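Local coordinates for hypothetical protein, GDSL-like Lipase/Acylhydrolase family protein (Bacteroides uniformis, PDB 4M8K) that is probably a GDSL-like lipase or acylhydrolase, likely to hydrolyse ester bonds, though its substrate is not known, at residues T86-S98 and K140-L153. Sequence-based numbering, arbitrary orientation.
Sequences TVCHTGYEKADYS and KADLYSFRPAFCYL
Cys88 presses its CB against Ala149 CB at 3.4 Å, tighter than usual, where loop 86-98 runs over the first turns of helix 146-160. Beside it Val87 has CG1 anti to its backbone N (chi1 170°), which carries that methyl to Ala149, to the edge of the Phe150 ring and to Leu153 CD2, while its CB sits 3.9 Å from Phe146 CE1. This end is buried and apolar. Two bonds fasten the loop to the 3-10 turn ahead of that helix: His89 N gives a nearly straight bond (171°) to Leu143 O at 3.1 Å, and Thr90 OG1 donates to Tyr144 O at 2.5 Å, in the carbonyl plane on a lone pair. His89 CB lies over one face of the Tyr144 ring, a CH-pi contact, and the imidazole turns its edge to that face with the planes 64° apart; its ND1 is hydrogen-bonded to Ser101 OG. Cutting His89 back to an alanine removes the imidazole, which would probably leave Ser101 OG without this partner and open a gap beside Leu143 CB and Lys140 CE. Toward solvent the contact is looser and polar: Lys140 NZ gives Ser98 OG a bond at 2.9 Å. Asp123 of helix 121-126 holds the backbone N of Val87 and Cys88, and the loop after strand 75-81 lies between that helix and helix 146-160, whose Phe146 and Phe150 pack on helix 176-189.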
loop_
_atom_site.group_PDB
_atom_site.type_symbol
_atom_site.label_atom_id
_atom_site.label_comp_id
_atom_site.label_asym_id
_atom_site.label_seq_id
_atom_site.Cartn_x
_atom_site.Cartn_y
_atom_site.Cartn_z
ATOM N N THR A 86 -6.718 -0.725 -7.200
ATOM C CA THR A 86 -5.666 -1.432 -7.885
ATOM C C THR A 86 -4.479 -0.543 -8.142
ATOM O O THR A 86 -4.592 0.670 -8.203
ATOM C CB THR A 86 -6.154 -1.901 -9.282
ATOM O OG1 THR A 86 -6.830 -0.821 -9.900
ATOM C CG2 THR A 86 -7.082 -3.089 -9.163
ATOM N N VAL A 87 -3.317 -1.145 -8.329
ATOM C CA VAL A 87 -2.175 -0.392 -8.781
ATOM C C VAL A 87 -2.369 0.119 -10.205
ATOM O O VAL A 87 -2.096 1.286 -10.493
ATOM C CB VAL A 87 -0.930 -1.272 -8.747
ATOM C CG1 VAL A 87 0.240 -0.601 -9.448
ATOM C CG2 VAL A 87 -0.593 -1.605 -7.301
ATOM N N CYS A 88 -2.787 -0.769 -11.114
ATOM C CA CYS A 88 -2.996 -0.429 -12.498
ATOM C C CYS A 88 -4.435 0.110 -12.707
ATOM O O CYS A 88 -5.288 0.030 -11.778
ATOM C CB CYS A 88 -2.696 -1.626 -13.444
ATOM S SG CYS A 88 -3.933 -2.929 -13.435
ATOM N N HIS A 89 -4.719 0.596 -13.923
ATOM C CA HIS A 89 -6.055 1.170 -14.218
ATOM C C HIS A 89 -7.140 0.145 -14.486
ATOM O O HIS A 89 -8.286 0.521 -14.645
ATOM C CB HIS A 89 -5.990 2.098 -15.405
ATOM C CG HIS A 89 -5.102 3.283 -15.219
ATOM N ND1 HIS A 89 -5.131 4.073 -14.100
ATOM C CD2 HIS A 89 -4.198 3.846 -16.057
ATOM C CE1 HIS A 89 -4.288 5.072 -14.245
ATOM N NE2 HIS A 89 -3.724 4.972 -15.433
ATOM N N THR A 90 -6.814 -1.142 -14.564
ATOM C CA THR A 90 -7.839 -2.164 -14.750
ATOM C C THR A 90 -8.406 -2.626 -13.425
ATOM O O THR A 90 -7.705 -3.226 -12.617
ATOM C CB THR A 90 -7.291 -3.429 -15.457
ATOM O OG1 THR A 90 -6.666 -3.083 -16.702
ATOM C CG2 THR A 90 -8.417 -4.456 -15.685
ATOM N N GLY A 91 -9.682 -2.395 -13.201
ATOM C CA GLY A 91 -10.319 -2.948 -12.001
ATOM C C GLY A 91 -11.066 -4.269 -12.142
ATOM O O GLY A 91 -10.900 -5.007 -13.111
ATOM N N TYR A 92 -11.948 -4.528 -11.186
ATOM C CA TYR A 92 -12.783 -5.708 -11.188
ATOM C C TYR A 92 -13.762 -5.696 -12.348
ATOM O O TYR A 92 -14.373 -4.653 -12.624
ATOM C CB TYR A 92 -13.561 -5.818 -9.851
ATOM C CG TYR A 92 -12.649 -6.186 -8.707
ATOM C CD1 TYR A 92 -12.320 -7.519 -8.459
ATOM C CD2 TYR A 92 -12.040 -5.211 -7.925
ATOM C CE1 TYR A 92 -11.420 -7.882 -7.451
ATOM C CE2 TYR A 92 -11.151 -5.569 -6.927
ATOM C CZ TYR A 92 -10.865 -6.902 -6.669
ATOM O OH TYR A 92 -9.987 -7.245 -5.654
ATOM N N GLU A 93 -13.947 -6.879 -12.962
ATOM C CA GLU A 93 -14.862 -7.085 -14.094
ATOM C C GLU A 93 -14.482 -6.167 -15.249
ATOM O O GLU A 93 -15.329 -5.567 -15.878
ATOM C CB GLU A 93 -16.323 -6.839 -13.689
ATOM C CG GLU A 93 -16.749 -7.391 -12.336
ATOM C CD GLU A 93 -17.092 -8.858 -12.355
ATOM O OE1 GLU A 93 -16.342 -9.656 -12.966
ATOM O OE2 GLU A 93 -18.117 -9.208 -11.739
ATOM N N LYS A 94 -13.182 -6.013 -15.462
ATOM C CA LYS A 94 -12.623 -5.019 -16.401
ATOM C C LYS A 94 -13.136 -3.570 -16.223
ATOM O O LYS A 94 -13.028 -2.794 -17.156
ATOM C CB LYS A 94 -12.851 -5.482 -17.842
ATOM C CG LYS A 94 -12.080 -6.738 -18.197
ATOM C CD LYS A 94 -12.638 -7.424 -19.452
ATOM C CE LYS A 94 -14.006 -8.065 -19.186
ATOM N NZ LYS A 94 -14.626 -8.790 -20.340
ATOM N N ALA A 95 -13.678 -3.192 -15.049
ATOM C CA ALA A 95 -14.034 -1.796 -14.819
ATOM C C ALA A 95 -12.808 -0.865 -15.006
ATOM O O ALA A 95 -11.700 -1.259 -14.806
ATOM C CB ALA A 95 -14.576 -1.625 -13.443
ATOM N N ASP A 96 -13.054 0.391 -15.376
ATOM C CA ASP A 96 -12.013 1.374 -15.503
ATOM C C ASP A 96 -11.732 2.040 -14.141
ATOM O O ASP A 96 -12.516 2.831 -13.659
ATOM C CB ASP A 96 -12.387 2.429 -16.525
ATOM C CG ASP A 96 -11.191 3.162 -16.998
ATOM O OD1 ASP A 96 -10.511 3.817 -16.195
ATOM O OD2 ASP A 96 -10.903 3.037 -18.179
ATOM N N TYR A 97 -10.593 1.714 -13.541
ATOM C CA TYR A 97 -10.242 2.246 -12.241
ATOM C C TYR A 97 -9.294 3.475 -12.350
ATOM O O TYR A 97 -8.518 3.772 -11.431
ATOM C CB TYR A 97 -9.660 1.121 -11.395
ATOM C CG TYR A 97 -10.672 0.306 -10.599
ATOM C CD1 TYR A 97 -12.053 0.340 -10.877
ATOM C CD2 TYR A 97 -10.242 -0.501 -9.550
ATOM C CE1 TYR A 97 -12.955 -0.380 -10.095
ATOM C CE2 TYR A 97 -11.130 -1.216 -8.787
ATOM C CZ TYR A 97 -12.477 -1.145 -9.026
ATOM O OH TYR A 97 -13.293 -1.930 -8.248
ATOM N N SER A 98 -9.357 4.178 -13.478
ATOM C CA SER A 98 -8.555 5.395 -13.693
ATOM C C SER A 98 -8.944 6.458 -12.694
ATOM O O SER A 98 -8.241 7.469 -12.560
ATOM C CB SER A 98 -8.771 5.986 -15.119
ATOM O OG SER A 98 -8.460 5.038 -16.110
ATOM N N LYS A 140 -1.145 5.970 -21.313
ATOM C CA LYS A 140 -2.347 5.602 -20.531
ATOM C C LYS A 140 -2.764 4.140 -20.826
ATOM O O LYS A 140 -3.058 3.367 -19.909
ATOM C CB LYS A 140 -3.476 6.552 -20.839
ATOM C CG LYS A 140 -4.854 6.192 -20.230
ATOM C CD LYS A 140 -4.839 6.243 -18.737
ATOM C CE LYS A 140 -6.085 5.596 -18.145
ATOM N NZ LYS A 140 -7.388 6.157 -18.609
ATOM N N ALA A 141 -2.750 3.788 -22.108
ATOM C CA ALA A 141 -3.131 2.422 -22.530
ATOM C C ALA A 141 -2.265 1.359 -21.840
ATOM O O ALA A 141 -2.807 0.360 -21.289
ATOM C CB ALA A 141 -3.086 2.282 -24.043
ATOM N N ASP A 142 -0.939 1.594 -21.837
ATOM C CA ASP A 142 0.020 0.671 -21.251
ATOM C C ASP A 142 -0.339 0.449 -19.760
ATOM O O ASP A 142 -0.153 -0.636 -19.212
ATOM C CB ASP A 142 1.405 1.239 -21.234
ATOM C CG ASP A 142 2.042 1.337 -22.591
ATOM O OD1 ASP A 142 1.667 0.551 -23.463
ATOM O OD2 ASP A 142 2.946 2.195 -22.736
ATOM N N LEU A 143 -0.840 1.483 -19.121
ATOM C CA LEU A 143 -0.958 1.496 -17.670
ATOM C C LEU A 143 -2.193 0.753 -17.140
ATOM O O LEU A 143 -2.373 0.693 -15.930
ATOM C CB LEU A 143 -0.895 2.927 -17.145
ATOM C CG LEU A 143 0.441 3.637 -17.303
ATOM C CD1 LEU A 143 0.314 5.109 -16.958
ATOM C CD2 LEU A 143 1.480 2.990 -16.429
ATOM N N TYR A 144 -3.005 0.212 -18.052
ATOM C CA TYR A 144 -4.061 -0.785 -17.744
ATOM C C TYR A 144 -3.448 -2.122 -17.341
ATOM O O TYR A 144 -4.127 -2.954 -16.785
ATOM C CB TYR A 144 -5.052 -0.940 -18.939
ATOM C CG TYR A 144 -6.049 0.168 -18.989
ATOM C CD1 TYR A 144 -7.224 0.063 -18.261
ATOM C CD2 TYR A 144 -5.833 1.327 -19.733
ATOM C CE1 TYR A 144 -8.121 1.087 -18.242
ATOM C CE2 TYR A 144 -6.735 2.380 -19.699
ATOM C CZ TYR A 144 -7.882 2.236 -18.969
ATOM O OH TYR A 144 -8.806 3.240 -18.958
ATOM N N SER A 145 -2.151 -2.339 -17.609
ATOM C CA SER A 145 -1.509 -3.575 -17.235
ATOM C C SER A 145 -0.665 -3.431 -15.931
ATOM O O SER A 145 -0.165 -2.340 -15.600
ATOM C CB SER A 145 -0.612 -4.075 -18.381
ATOM O OG SER A 145 -1.430 -4.528 -19.456
ATOM N N PHE A 146 -0.493 -4.532 -15.229
ATOM C CA PHE A 146 0.160 -4.462 -13.918
ATOM C C PHE A 146 1.648 -4.065 -13.914
ATOM O O PHE A 146 2.101 -3.157 -13.141
ATOM C CB PHE A 146 0.019 -5.775 -13.173
ATOM C CG PHE A 146 0.549 -5.684 -11.772
ATOM C CD1 PHE A 146 -0.208 -5.022 -10.786
ATOM C CD2 PHE A 146 1.802 -6.144 -11.442
ATOM C CE1 PHE A 146 0.285 -4.841 -9.528
ATOM C CE2 PHE A 146 2.270 -6.015 -10.134
ATOM C CZ PHE A 146 1.510 -5.350 -9.188
ATOM N N ARG A 147 2.450 -4.738 -14.716
ATOM C CA ARG A 147 3.872 -4.418 -14.703
ATOM C C ARG A 147 4.181 -2.965 -15.118
ATOM O O ARG A 147 4.907 -2.292 -14.385
ATOM C CB ARG A 147 4.669 -5.394 -15.528
ATOM C CG ARG A 147 4.726 -6.776 -14.877
ATOM C CD ARG A 147 5.263 -7.791 -15.866
ATOM N NE ARG A 147 5.341 -9.151 -15.312
ATOM C CZ ARG A 147 5.514 -10.240 -16.053
ATOM N NH1 ARG A 147 5.588 -10.141 -17.380
ATOM N NH2 ARG A 147 5.606 -11.440 -15.486
ATOM N N PRO A 148 3.645 -2.483 -16.272
ATOM C CA PRO A 148 3.914 -1.066 -16.543
ATOM C C PRO A 148 3.425 -0.122 -15.420
ATOM O O PRO A 148 4.132 0.803 -15.066
ATOM C CB PRO A 148 3.164 -0.811 -17.842
ATOM C CG PRO A 148 2.977 -2.169 -18.487
ATOM C CD PRO A 148 2.878 -3.135 -17.344
ATOM N N ALA A 149 2.226 -0.376 -14.869
ATOM C CA ALA A 149 1.679 0.465 -13.786
ATOM C C ALA A 149 2.538 0.509 -12.518
ATOM O O ALA A 149 2.776 1.587 -11.999
ATOM C CB ALA A 149 0.264 0.041 -13.460
ATOM N N PHE A 150 3.048 -0.641 -12.076
ATOM C CA PHE A 150 3.880 -0.727 -10.886
ATOM C C PHE A 150 5.237 -0.136 -11.138
ATOM O O PHE A 150 5.806 0.535 -10.281
ATOM C CB PHE A 150 3.997 -2.189 -10.392
ATOM C CG PHE A 150 4.564 -2.295 -9.025
ATOM C CD1 PHE A 150 3.809 -2.010 -7.896
ATOM C CD2 PHE A 150 5.893 -2.683 -8.860
ATOM C CE1 PHE A 150 4.390 -2.056 -6.626
ATOM C CE2 PHE A 150 6.457 -2.780 -7.587
ATOM C CZ PHE A 150 5.703 -2.464 -6.475
ATOM N N CYS A 151 5.782 -0.348 -12.339
ATOM C CA CYS A 151 6.992 0.398 -12.695
ATOM C C CYS A 151 6.723 1.913 -12.629
ATOM O O CYS A 151 7.542 2.689 -12.126
ATOM C CB CYS A 151 7.453 0.022 -14.109
ATOM S SG CYS A 151 8.011 -1.698 -14.389
ATOM N N TYR A 152 5.605 2.363 -13.222
ATOM C CA TYR A 152 5.347 3.800 -13.303
ATOM C C TYR A 152 5.209 4.331 -11.869
ATOM O O TYR A 152 5.649 5.444 -11.543
ATOM C CB TYR A 152 4.145 4.092 -14.216
ATOM C CG TYR A 152 3.564 5.513 -14.159
ATOM C CD1 TYR A 152 2.637 5.885 -13.178
ATOM C CD2 TYR A 152 3.911 6.461 -15.088
ATOM C CE1 TYR A 152 2.085 7.173 -13.133
ATOM C CE2 TYR A 152 3.345 7.734 -15.069
ATOM C CZ TYR A 152 2.443 8.083 -14.105
ATOM O OH TYR A 152 1.935 9.344 -14.079
ATOM N N LEU A 153 4.635 3.515 -11.010
ATOM C CA LEU A 153 4.390 3.887 -9.611
ATOM C C LEU A 153 5.683 4.184 -8.906
ATOM O O LEU A 153 5.880 5.285 -8.356
ATOM C CB LEU A 153 3.621 2.758 -8.889
ATOM C CG LEU A 153 3.261 3.031 -7.415
ATOM C CD1 LEU A 153 2.370 4.254 -7.273
ATOM C CD2 LEU A 153 2.573 1.829 -6.793
#